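Local coordinates for CBS domain-containing protein CBSX1, chloroplastic (PDB 4GQW) that probably binds and regulates thioredoxins in the plant chloroplast through a tandem pair of CBS domains, at residues T25-E28 / A29-L33; P42-D45 / E46-L50; G130-T133 / R134-V138. One frame throughout, in Å; residues are numbered along the deposited sequence.

Interaction 1. Residues T25-E28 / A29-L33; sequences TVDE and ALELL
Val26 O accepts the backbone N-H of Leu30 at 2.9 Å, one of four successive i to i+4 bonds by which helix 26-35 begins; Ala29 N to Thr25 O, Glu31 N to Asp27 O and Leu32 N to Glu28 O are the others. Side chains close the helix start as a capping box. Thr25 N gives an almost straight bond (178°) to the anti lone pair of Glu28 OE1 at 3.2 Å, and Glu28 N returns a weak one to Thr25 OG1 at 3.3 Å. Threonine suits the N-cap because its short hydroxyl stays close to the first turn, whereas glutamate has the length to reach back: its CG lies between backbone N and carbonyl carbon (chi1 41°), and the rest of the chain is extended. The apolar contact is Val26 CG1 beside Leu30 CD1, 4.1 Å apart, both side chains pointing the same way. Among the acids, Asp27 OD2 comes within 3.9 Å of Glu31 OE2 with the carboxylate planes 71° apart, a closeness that may raise their proton affinity. Glu31 CG also rests 3.2 Å from Asp27 O; an alanine here would probably leave that carbonyl less covered and open a gap beside Leu142 of the second subunit. Val26, Ala29 and Leu30 pack on Leu59 of helix 56-59, while Ala29 and Leu32 reach Phe41 of strand 40-44.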
ATOM      1  N   THR A  25      10.451 -18.783   0.327  1.00111.02           N
ATOM      2  CA  THR A  25       9.198 -19.446  -0.010  1.00113.66           C
ATOM      3  C   THR A  25       8.055 -18.446   0.061  1.00105.19           C
ATOM      4  O   THR A  25       8.151 -17.429   0.745  1.00103.92           O
ATOM      5  CB  THR A  25       8.887 -20.618   0.941  1.00109.29           C
ATOM      6  OG1 THR A  25       8.346 -20.115   2.169  1.00117.37           O
ATOM      7  CG2 THR A  25      10.142 -21.420   1.233  1.00115.02           C
ATOM      8  N   VAL A  26       6.973 -18.747  -0.649  1.00113.03           N
ATOM      9  CA  VAL A  26       5.798 -17.889  -0.676  1.00112.61           C
ATOM     10  C   VAL A  26       5.228 -17.730   0.726  1.00115.20           C
ATOM     11  O   VAL A  26       4.721 -16.670   1.085  1.00121.69           O
ATOM     12  CB  VAL A  26       4.720 -18.468  -1.611  1.00121.69           C
ATOM     13  CG1 VAL A  26       3.495 -17.571  -1.645  1.00128.63           C
ATOM     14  CG2 VAL A  26       5.288 -18.649  -3.009  1.00123.58           C
ATOM     15  N   ASP A  27       5.335 -18.793   1.514  1.00109.56           N
ATOM     16  CA  ASP A  27       4.866 -18.804   2.892  1.00121.87           C
ATOM     17  C   ASP A  27       5.486 -17.688   3.722  1.00116.86           C
ATOM     18  O   ASP A  27       4.790 -16.783   4.183  1.00121.66           O
ATOM     19  CB  ASP A  27       5.192 -20.151   3.531  1.00134.73           C
ATOM     20  CG  ASP A  27       3.976 -20.821   4.125  1.00154.28           C
ATOM     21  OD1 ASP A  27       3.686 -21.972   3.739  1.00156.98           O
ATOM     22  OD2 ASP A  27       3.315 -20.200   4.982  1.00166.54           O
ATOM     23  N   GLU A  28       6.798 -17.760   3.911  1.00116.32           N
ATOM     24  CA  GLU A  28       7.498 -16.785   4.736  1.00111.73           C
ATOM     25  C   GLU A  28       7.436 -15.384   4.139  1.00 99.47           C
ATOM     26  O   GLU A  28       7.522 -14.397   4.863  1.00110.80           O
ATOM     27  CB  GLU A  28       8.944 -17.219   4.995  1.00125.15           C
ATOM     28  CG  GLU A  28       9.645 -17.821   3.797  1.00131.21           C
ATOM     29  CD  GLU A  28      10.973 -18.453   4.156  1.00137.88           C
ATOM     30  OE1 GLU A  28      11.640 -18.999   3.252  1.00131.21           O
ATOM     31  OE2 GLU A  28      11.349 -18.408   5.346  1.00153.50           O
ATOM     32  N   ALA A  29       7.274 -15.302   2.823  1.00 94.99           N
ATOM     33  CA  ALA A  29       7.066 -14.018   2.164  1.00103.28           C
ATOM     34  C   ALA A  29       5.746 -13.399   2.618  1.00109.23           C
ATOM     35  O   ALA A  29       5.697 -12.230   3.002  1.00111.48           O
ATOM     36  CB  ALA A  29       7.085 -14.181   0.653  1.00 93.95           C
ATOM     37  N   LEU A  30       4.682 -14.195   2.581  1.00106.56           N
ATOM     38  CA  LEU A  30       3.374 -13.743   3.036  1.00107.60           C
ATOM     39  C   LEU A  30       3.417 -13.364   4.509  1.00109.46           C
ATOM     40  O   LEU A  30       2.846 -12.350   4.916  1.00 99.21           O
ATOM     41  CB  LEU A  30       2.318 -14.825   2.807  1.00112.52           C
ATOM     42  CG  LEU A  30       1.938 -15.122   1.354  1.00105.13           C
ATOM     43  CD1 LEU A  30       0.920 -16.250   1.293  1.00103.53           C
ATOM     44  CD2 LEU A  30       1.398 -13.873   0.677  1.00 89.39           C
ATOM     45  N   GLU A  31       4.104 -14.180   5.305  1.00113.42           N
ATOM     46  CA  GLU A  31       4.237 -13.912   6.730  1.00119.08           C
ATOM     47  C   GLU A  31       4.963 -12.591   6.973  1.00121.10           C
ATOM     48  O   GLU A  31       4.578 -11.819   7.850  1.00116.24           O
ATOM     49  CB  GLU A  31       4.958 -15.061   7.435  1.00127.42           C
ATOM     50  CG  GLU A  31       4.258 -16.406   7.308  1.00143.66           C
ATOM     51  CD  GLU A  31       4.805 -17.445   8.268  1.00162.95           C
ATOM     52  OE1 GLU A  31       4.709 -17.229   9.494  1.00171.69           O
ATOM     53  OE2 GLU A  31       5.332 -18.478   7.796  1.00165.51           O
ATOM     54  N   LEU A  32       6.004 -12.329   6.188  1.00118.55           N
ATOM     55  CA  LEU A  32       6.740 -11.073   6.283  1.00115.33           C
ATOM     56  C   LEU A  32       5.845  -9.899   5.898  1.00115.44           C
ATOM     57  O   LEU A  32       5.887  -8.840   6.533  1.00114.02           O
ATOM     58  CB  LEU A  32       7.994 -11.109   5.404  1.00113.54           C
ATOM     59  CG  LEU A  32       9.332 -11.418   6.088  1.00124.22           C
ATOM     60  CD1 LEU A  32       9.739 -10.283   7.009  1.00132.38           C
ATOM     61  CD2 LEU A  32       9.278 -12.725   6.857  1.00124.74           C
ATOM     62  N   LEU A  33       5.027 -10.099   4.867  1.00119.36           N
ATOM     63  CA  LEU A  33       4.045  -9.101   4.454  1.00114.80           C
ATOM     64  C   LEU A  33       3.117  -8.748   5.605  1.00110.07           C
ATOM     65  O   LEU A  33       2.881  -7.574   5.888  1.00109.03           O
ATOM     66  CB  LEU A  33       3.205  -9.619   3.286  1.00111.95           C
ATOM     67  CG  LEU A  33       3.842  -9.692   1.900  1.00112.37           C
ATOM     68  CD1 LEU A  33       2.889 -10.349   0.916  1.00105.73           C
ATOM     69  CD2 LEU A  33       4.215  -8.303   1.435  1.00107.28           C
TER

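Interaction 2. Residues P42-D45 / E46-L50; sequences PVID and EDWKL
Ile44 and Asp45 both have chi1 near 61°, which sets Ile44 CG1 and Asp45 CG between backbone N and carbonyl carbon and turns each side chain to its partner in 46-50. From there the extended end of Ile44 puts CD1 over the face of the Trp48 indole, 3.6 Å from the centroid of the six-membered ring and 15° off its normal, a CH-pi contact. An isoleucine suits the place because its longer branch can reach the ring. Asp45 instead folds its carboxylate into the turn. OD2 receives Lys49 N at 2.7 Å on its syn side, 28° out of the carboxylate plane, and takes a weak bond from Asp47 N at 3.1 Å. Round the same bend, Asp45 to Trp48 form a type I beta turn with a weak bond from Trp48 N to Asp45 O, while Asp45 N donates to Lys49 O at 3.0 Å. The turn joins strands 40-44 and 50-55 as a beta hairpin, in which Ile44 and Leu50 are an antiparallel non-hydrogen-bonded pair. At its inner end Pro42 CB meets Leu50 CD1 at 3.7 Å. Outside the loop, Lys14 makes a cation-pi contact with Trp48, and Lys21 forms a salt bridge with Glu46. The chemistry thus divides: aspartate's short side chain lets its carboxylate serve backbone N-H groups that the tight bend leaves pointing inward, and an aromatic face offers an apolar bed for the isoleucine that ends the strand.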
ATOM      1  N   PRO A  42      11.308  -5.772  -2.529  1.00 91.77           N
ATOM      2  CA  PRO A  42      12.325  -5.999  -3.552  1.00 89.69           C
ATOM      3  C   PRO A  42      13.012  -7.328  -3.301  1.00 84.94           C
ATOM      4  O   PRO A  42      13.123  -7.762  -2.156  1.00 87.44           O
ATOM      5  CB  PRO A  42      13.306  -4.850  -3.323  1.00 90.82           C
ATOM      6  CG  PRO A  42      13.165  -4.537  -1.885  1.00 96.26           C
ATOM      7  CD  PRO A  42      11.712  -4.720  -1.582  1.00 95.00           C
ATOM      8  N   VAL A  43      13.458  -7.970  -4.371  1.00 90.22           N
ATOM      9  CA  VAL A  43      14.133  -9.248  -4.265  1.00 89.04           C
ATOM     10  C   VAL A  43      15.604  -9.092  -4.615  1.00 93.94           C
ATOM     11  O   VAL A  43      15.949  -8.615  -5.702  1.00 96.06           O
ATOM     12  CB  VAL A  43      13.502 -10.298  -5.185  1.00 88.17           C
ATOM     13  CG1 VAL A  43      14.021 -11.681  -4.837  1.00 96.23           C
ATOM     14  CG2 VAL A  43      11.995 -10.255  -5.059  1.00 78.65           C
ATOM     15  N   ILE A  44      16.459  -9.487  -3.678  1.00103.09           N
ATOM     16  CA  ILE A  44      17.900  -9.402  -3.845  1.00 95.99           C
ATOM     17  C   ILE A  44      18.528 -10.783  -3.836  1.00 98.81           C
ATOM     18  O   ILE A  44      17.919 -11.754  -3.387  1.00103.23           O
ATOM     19  CB  ILE A  44      18.549  -8.629  -2.693  1.00102.72           C
ATOM     20  CG1 ILE A  44      18.286  -9.357  -1.372  1.00 95.44           C
ATOM     21  CG2 ILE A  44      18.024  -7.208  -2.648  1.00 95.04           C
ATOM     22  CD1 ILE A  44      18.987  -8.759  -0.186  1.00 99.04           C
ATOM     23  N   ASP A  45      19.762 -10.863  -4.321  1.00 92.02           N
ATOM     24  CA  ASP A  45      20.532 -12.089  -4.210  1.00102.02           C
ATOM     25  C   ASP A  45      21.354 -12.081  -2.924  1.00105.42           C
ATOM     26  O   ASP A  45      21.078 -11.308  -2.008  1.00 91.59           O
ATOM     27  CB  ASP A  45      21.409 -12.324  -5.449  1.00106.45           C
ATOM     28  CG  ASP A  45      22.426 -11.220  -5.683  1.00109.64           C
ATOM     29  OD1 ASP A  45      23.121 -11.283  -6.719  1.00112.87           O
ATOM     30  OD2 ASP A  45      22.542 -10.294  -4.854  1.00107.03           O
ATOM     31  N   GLU A  46      22.359 -12.943  -2.856  1.00101.12           N
ATOM     32  CA  GLU A  46      23.159 -13.073  -1.645  1.00101.22           C
ATOM     33  C   GLU A  46      24.190 -11.952  -1.540  1.00112.84           C
ATOM     34  O   GLU A  46      24.691 -11.651  -0.456  1.00104.53           O
ATOM     35  CB  GLU A  46      23.842 -14.441  -1.604  1.00111.49           C
ATOM     36  CG  GLU A  46      22.907 -15.617  -1.870  1.00112.20           C
ATOM     37  CD  GLU A  46      21.804 -15.745  -0.842  1.00112.46           C
ATOM     38  OE1 GLU A  46      21.987 -15.273   0.299  1.00117.75           O
ATOM     39  OE2 GLU A  46      20.747 -16.321  -1.173  1.00109.20           O
ATOM     40  N   ASP A  47      24.491 -11.332  -2.676  1.00122.12           N
ATOM     41  CA  ASP A  47      25.428 -10.215  -2.720  1.00126.51           C
ATOM     42  C   ASP A  47      24.685  -8.885  -2.622  1.00116.96           C
ATOM     43  O   ASP A  47      25.225  -7.835  -2.968  1.00113.36           O
ATOM     44  CB  ASP A  47      26.264 -10.273  -4.000  1.00123.71           C
ATOM     45  CG  ASP A  47      27.101 -11.534  -4.091  1.00130.31           C
ATOM     46  OD1 ASP A  47      27.150 -12.143  -5.180  1.00135.46           O
ATOM     47  OD2 ASP A  47      27.712 -11.916  -3.071  1.00130.06           O
ATOM     48  N   TRP A  48      23.443  -8.951  -2.147  1.00105.60           N
ATOM     49  CA  TRP A  48      22.596  -7.774  -1.947  1.00 97.07           C
ATOM     50  C   TRP A  48      22.350  -6.948  -3.205  1.00108.14           C
ATOM     51  O   TRP A  48      22.108  -5.744  -3.130  1.00105.58           O
ATOM     52  CB  TRP A  48      23.143  -6.888  -0.827  1.00 97.80           C
ATOM     53  CG  TRP A  48      22.497  -7.143   0.490  1.00110.98           C
ATOM     54  CD1 TRP A  48      22.889  -8.042   1.435  1.00119.03           C
ATOM     55  CD2 TRP A  48      21.330  -6.498   1.007  1.00109.15           C
ATOM     56  NE1 TRP A  48      22.041  -7.995   2.514  1.00117.32           N
ATOM     57  CE2 TRP A  48      21.075  -7.054   2.275  1.00112.21           C
ATOM     58  CE3 TRP A  48      20.476  -5.504   0.522  1.00107.70           C
ATOM     59  CZ2 TRP A  48      20.004  -6.647   3.063  1.00113.38           C
ATOM     60  CZ3 TRP A  48      19.417  -5.102   1.306  1.00105.72           C
ATOM     61  CH2 TRP A  48      19.189  -5.672   2.562  1.00106.84           C
ATOM     62  N   LYS A  49      22.400  -7.599  -4.360  1.00135.99           N
ATOM     63  CA  LYS A  49      22.081  -6.931  -5.612  1.00 93.00           C
ATOM     64  C   LYS A  49      20.630  -7.196  -5.998  1.00107.33           C
ATOM     65  O   LYS A  49      20.161  -8.333  -5.942  1.00108.16           O
ATOM     66  CB  LYS A  49      23.023  -7.397  -6.721  1.00105.35           C
ATOM     67  CG  LYS A  49      24.475  -7.043  -6.470  1.00124.59           C
ATOM     68  CD  LYS A  49      25.359  -7.446  -7.638  1.00138.27           C
ATOM     69  CE  LYS A  49      26.801  -7.028  -7.393  1.00146.27           C
ATOM     70  NZ  LYS A  49      27.720  -7.449  -8.482  1.00153.36           N
ATOM     71  N   LEU A  50      19.925  -6.136  -6.380  1.00132.74           N
ATOM     72  CA  LEU A  50      18.517  -6.228  -6.740  1.00107.77           C
ATOM     73  C   LEU A  50      18.312  -7.202  -7.893  1.00 94.63           C
ATOM     74  O   LEU A  50      18.960  -7.094  -8.933  1.00 94.50           O
ATOM     75  CB  LEU A  50      17.978  -4.850  -7.123  1.00107.44           C
ATOM     76  CG  LEU A  50      16.476  -4.754  -7.386  1.00 98.11           C
ATOM     77  CD1 LEU A  50      15.707  -4.857  -6.084  1.00 93.41           C
ATOM     78  CD2 LEU A  50      16.144  -3.458  -8.105  1.00 97.54           C
TER

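Interaction 3. Residues G130-T133 / R134-V138; sequences GIIT and RGNVV
Thr133 OG1 accepts Asn136 N at 3.1 Å, capping helix 134-142 just where strand 128-133 ends. The hydroxyl reaches that N-H because OG1 lies between backbone N and carbonyl carbon (chi1 67°); threonine fits both jobs, its beta-branched shape suiting a strand and its oxygen an N-cap. Thr133 O takes Val137 N at 3.2 Å, so a single residue holds two helical N-H groups, one with its side chain and one with its backbone. Beside these polar bonds, Ile132 CD1 packs against Asn136 CB at 3.6 Å, the two side chains crossing at a slant, and makes a longer apolar contact of 4.4 Å with Val137 CG2. Ile132 also touches Leu104 and Leu111 of helix 104-113, where a bulky branched residue is at home in the buried layer. Strand and helix are the last two elements of the second CBS domain, and their axes turn by 68° at the junction, with no intervening loop. Arg134 carries its CG anti to the backbone N (chi1 -174°), which sends the long chain off from the strand, yet it is buried; its guanidinium finds weak bonds at Leu111 O and Tyr116 O and a long, weak ion pair with Asp56 of the second subunit. Away from the cap the fit relaxes on the partly exposed side: the end of Ile131 leads off to Leu17, and Gly135 adds no side chain beside Thr133 OG1.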
ATOM      1  N   GLY A 130      18.245   1.166  -1.051  1.00 91.66           N
ATOM      2  CA  GLY A 130      17.047   1.789  -0.517  1.00 89.85           C
ATOM      3  C   GLY A 130      15.810   1.650  -1.377  1.00 97.35           C
ATOM      4  O   GLY A 130      15.807   0.923  -2.366  1.00 86.71           O
ATOM      5  N   ILE A 131      14.747   2.347  -0.981  1.00 93.14           N
ATOM      6  CA  ILE A 131      13.510   2.410  -1.755  1.00 89.45           C
ATOM      7  C   ILE A 131      12.870   3.788  -1.614  1.00 89.82           C
ATOM      8  O   ILE A 131      12.614   4.250  -0.503  1.00 96.57           O
ATOM      9  CB  ILE A 131      12.477   1.370  -1.276  1.00 97.54           C
ATOM     10  CG1 ILE A 131      12.913  -0.049  -1.648  1.00 92.57           C
ATOM     11  CG2 ILE A 131      11.121   1.653  -1.889  1.00 93.53           C
ATOM     12  CD1 ILE A 131      11.908  -1.099  -1.259  1.00 98.91           C
ATOM     13  N   ILE A 132      12.607   4.439  -2.741  1.00 98.64           N
ATOM     14  CA  ILE A 132      11.911   5.722  -2.736  1.00 92.01           C
ATOM     15  C   ILE A 132      10.442   5.540  -3.112  1.00 97.48           C
ATOM     16  O   ILE A 132      10.120   4.983  -4.161  1.00100.02           O
ATOM     17  CB  ILE A 132      12.591   6.753  -3.672  1.00 94.73           C
ATOM     18  CG1 ILE A 132      11.768   8.043  -3.743  1.00 94.56           C
ATOM     19  CG2 ILE A 132      12.830   6.177  -5.057  1.00 85.71           C
ATOM     20  CD1 ILE A 132      12.063   8.999  -2.617  1.00 90.32           C
ATOM     21  N   THR A 133       9.548   5.999  -2.242  1.00105.65           N
ATOM     22  CA  THR A 133       8.120   5.832  -2.480  1.00102.61           C
ATOM     23  C   THR A 133       7.426   7.159  -2.749  1.00 95.07           C
ATOM     24  O   THR A 133       8.019   8.225  -2.601  1.00 97.01           O
ATOM     25  CB  THR A 133       7.416   5.130  -1.300  1.00106.91           C
ATOM     26  OG1 THR A 133       7.444   5.979  -0.147  1.00118.29           O
ATOM     27  CG2 THR A 133       8.101   3.816  -0.978  1.00 98.21           C
ATOM     28  N   ARG A 134       6.167   7.078  -3.155  1.00 93.12           N
ATOM     29  CA  ARG A 134       5.360   8.261  -3.398  1.00 99.58           C
ATOM     30  C   ARG A 134       5.175   9.030  -2.098  1.00103.37           C
ATOM     31  O   ARG A 134       5.205  10.264  -2.073  1.00103.30           O
ATOM     32  CB  ARG A 134       4.006   7.850  -3.960  1.00 94.43           C
ATOM     33  CG  ARG A 134       3.143   9.008  -4.380  1.00 98.65           C
ATOM     34  CD  ARG A 134       1.923   8.511  -5.114  1.00107.45           C
ATOM     35  NE  ARG A 134       2.278   7.881  -6.382  1.00104.97           N
ATOM     36  CZ  ARG A 134       1.431   7.176  -7.121  1.00105.89           C
ATOM     37  NH1 ARG A 134       0.182   7.007  -6.713  1.00107.28           N
ATOM     38  NH2 ARG A 134       1.831   6.637  -8.265  1.00100.12           N
ATOM     39  N   GLY A 135       4.994   8.280  -1.016  1.00 91.56           N
ATOM     40  CA  GLY A 135       4.858   8.860   0.304  1.00 94.55           C
ATOM     41  C   GLY A 135       6.122   9.574   0.722  1.00103.37           C
ATOM     42  O   GLY A 135       6.065  10.584   1.418  1.00102.66           O
ATOM     43  N   ASN A 136       7.267   9.047   0.299  1.00107.86           N
ATOM     44  CA  ASN A 136       8.542   9.695   0.575  1.00 99.46           C
ATOM     45  C   ASN A 136       8.623  11.045  -0.120  1.00100.27           C
ATOM     46  O   ASN A 136       9.173  12.001   0.423  1.00 98.40           O
ATOM     47  CB  ASN A 136       9.711   8.813   0.137  1.00 85.45           C
ATOM     48  CG  ASN A 136       9.782   7.520   0.909  1.00101.21           C
ATOM     49  OD1 ASN A 136      10.234   6.498   0.397  1.00104.85           O
ATOM     50  ND2 ASN A 136       9.329   7.556   2.156  1.00101.09           N
ATOM     51  N   VAL A 137       8.071  11.119  -1.326  1.00 95.95           N
ATOM     52  CA  VAL A 137       8.066  12.359  -2.087  1.00100.53           C
ATOM     53  C   VAL A 137       7.139  13.370  -1.437  1.00101.36           C
ATOM     54  O   VAL A 137       7.491  14.543  -1.299  1.00104.47           O
ATOM     55  CB  VAL A 137       7.619  12.124  -3.540  1.00 98.06           C
ATOM     56  CG1 VAL A 137       7.456  13.447  -4.265  1.00102.84           C
ATOM     57  CG2 VAL A 137       8.625  11.245  -4.257  1.00 97.84           C
ATOM     58  N   VAL A 138       5.957  12.911  -1.035  1.00 94.31           N
ATOM     59  CA  VAL A 138       5.000  13.777  -0.363  1.00 91.61           C
ATOM     60  C   VAL A 138       5.592  14.327   0.928  1.00 96.19           C
ATOM     61  O   VAL A 138       5.487  15.522   1.212  1.00101.31           O
ATOM     62  CB  VAL A 138       3.695  13.032  -0.040  1.00 97.31           C
ATOM     63  CG1 VAL A 138       2.741  13.940   0.713  1.00100.58           C
ATOM     64  CG2 VAL A 138       3.053  12.528  -1.315  1.00 96.83           C
TER

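Overall arrangement
Interactions 1 and 2 belong to the first CBS domain and follow one another along the chain, a helix start and then a hairpin, with centres about 17 Å apart and nearest atoms about 8 Å. Interaction 3 belongs to the second CBS domain. It meets interaction 2 directly, Pro42 CD lying 3.6 Å from Ile131 CD1, so this packing spans the two domains although the centres are about 20 Å apart. Interactions 1 and 3 lie on opposite sides of the chain's centre, about 23 Å between centres, and do not touch within one subunit. The dimer reunites them: Leu30 packs on Val138 of the second subunit, and Val138 on Leu30 of that subunit.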